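Local coordinates for protein aldose 1-epimerase (Caenorhabditis elegans, PDB 1LUR) that probably interconverts the alpha and beta anomers of aldose sugars such as galactose, at residues A139-T144 and G165-T170. Numbering follows the deposited sequence.
Sequences AKIDVT and GLLALT
Ile-141 meets Leu-167 and Leu-169 in the buried interior of the beta-sandwich characteristic of the galactose mutarotase family. Residues 139-144 belong to strand 138-147 of the large antiparallel sheet; residues 165-170 run from the short strand 165-166 through an extended loop to the first residue of strand 170-175 in a second sheet. The contact thus joins the inner face of one sheet to the chain that crosses over to the other.

The contact across the segments consists of apolar side-chain packing. Ile-141 uses both branches: CG1 lies 4.1 Å from Leu-167 CD2, and CG2 approaches Leu-169 CD1 to 3.8 Å. A chi1 of -57° sets CG1 beside the backbone N, on the Leu-167 side, and CG2 anti to that N, on the side of Leu-169. The side chains of Ile-141 and Leu-167 run past each other in opposite senses, whereas Leu-169 comes in at a slant. Leu-167 and Leu-169, two residues apart in an extended chain, both turn toward the strand. Ala-159 touches both Ile-141 and Leu-167, Trp-112 packs on Ile-141, and Leu-107 on Leu-169. The backbone N of Leu-169 is hydrogen-bonded to Tyr-327 OH.

On the other face of residues 139-144, Lys-140 and Asp-142 are partly exposed. Two residues apart and hence on the same side, they form a salt bridge, and Ser-125 OG hydrogen-bonds to the same carboxylate oxygen. Lys-140 NZ reaches Asp-142 OD1 at 2.7 Å from its syn side, 28° out of the carboxylate plane.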
# COMPACT_ATOMS: atom_id res chain seq x y z
N ALA A 139 -9.29 17.69 2.57
CA ALA A 139 -7.91 17.46 2.96
C ALA A 139 -6.95 17.80 1.85
O ALA A 139 -7.26 17.66 0.67
CB ALA A 139 -7.72 16.01 3.38
N LYS A 140 -5.78 18.28 2.25
CA LYS A 140 -4.73 18.64 1.31
C LYS A 140 -3.72 17.55 1.64
O LYS A 140 -3.18 17.51 2.75
CB LYS A 140 -4.15 20.02 1.63
CG LYS A 140 -3.02 20.40 0.68
CD LYS A 140 -2.41 21.75 1.03
CE LYS A 140 -1.16 21.99 0.19
NZ LYS A 140 -0.12 20.95 0.44
N ILE A 141 -3.48 16.65 0.69
CA ILE A 141 -2.55 15.56 0.90
C ILE A 141 -1.25 15.69 0.13
O ILE A 141 -1.25 16.02 -1.06
CB ILE A 141 -3.20 14.20 0.52
CG1 ILE A 141 -4.49 13.98 1.33
CG2 ILE A 141 -2.26 13.05 0.83
CD1 ILE A 141 -5.75 14.36 0.58
N ASP A 142 -0.14 15.42 0.81
CA ASP A 142 1.18 15.48 0.22
C ASP A 142 1.90 14.17 0.49
O ASP A 142 1.97 13.71 1.63
CB ASP A 142 1.97 16.65 0.82
CG ASP A 142 1.59 17.99 0.20
OD1 ASP A 142 0.39 18.35 0.24
OD2 ASP A 142 2.49 18.67 -0.32
N VAL A 143 2.42 13.56 -0.57
CA VAL A 143 3.13 12.30 -0.48
C VAL A 143 4.52 12.45 -1.08
O VAL A 143 4.68 12.98 -2.18
CB VAL A 143 2.38 11.18 -1.23
CG1 VAL A 143 3.29 9.98 -1.44
CG2 VAL A 143 1.15 10.77 -0.44
N THR A 144 5.53 11.97 -0.35
CA THR A 144 6.90 12.06 -0.83
C THR A 144 7.59 10.71 -0.91
O THR A 144 7.40 9.85 -0.04
CB THR A 144 7.76 12.97 0.09
OG1 THR A 144 7.16 14.26 0.19
CG2 THR A 144 9.18 13.11 -0.47
N GLY A 165 -12.84 15.33 8.82
CA GLY A 165 -13.19 14.19 8.01
C GLY A 165 -12.36 12.97 8.38
O GLY A 165 -11.81 12.90 9.47
N LEU A 166 -12.28 12.02 7.46
CA LEU A 166 -11.52 10.80 7.69
C LEU A 166 -10.39 10.69 6.67
O LEU A 166 -10.54 11.10 5.53
CB LEU A 166 -12.44 9.58 7.57
CG LEU A 166 -13.65 9.47 8.50
CD1 LEU A 166 -14.64 8.45 7.96
CD2 LEU A 166 -13.19 9.08 9.90
N LEU A 167 -9.24 10.17 7.10
CA LEU A 167 -8.11 10.01 6.20
C LEU A 167 -7.24 8.84 6.68
O LEU A 167 -6.69 8.86 7.79
CB LEU A 167 -7.25 11.28 6.09
CG LEU A 167 -6.28 11.25 4.89
CD1 LEU A 167 -7.04 11.49 3.60
CD2 LEU A 167 -5.20 12.31 5.06
N ALA A 168 -7.15 7.82 5.85
CA ALA A 168 -6.36 6.64 6.17
C ALA A 168 -5.79 6.18 4.84
O ALA A 168 -6.48 5.56 4.03
CB ALA A 168 -7.25 5.57 6.78
N LEU A 169 -4.53 6.51 4.61
CA LEU A 169 -3.87 6.15 3.36
C LEU A 169 -2.99 4.92 3.43
O LEU A 169 -2.80 4.32 4.49
CB LEU A 169 -2.99 7.31 2.90
CG LEU A 169 -3.54 8.74 3.06
CD1 LEU A 169 -2.42 9.74 2.77
CD2 LEU A 169 -4.71 8.94 2.11
N THR A 170 -2.46 4.56 2.27
CA THR A 170 -1.56 3.43 2.10
C THR A 170 -0.96 3.50 0.70
O THR A 170 -1.33 4.35 -0.10
CB THR A 170 -2.22 2.04 2.28
OG1 THR A 170 -1.18 1.07 2.50
CG2 THR A 170 -3.00 1.62 1.03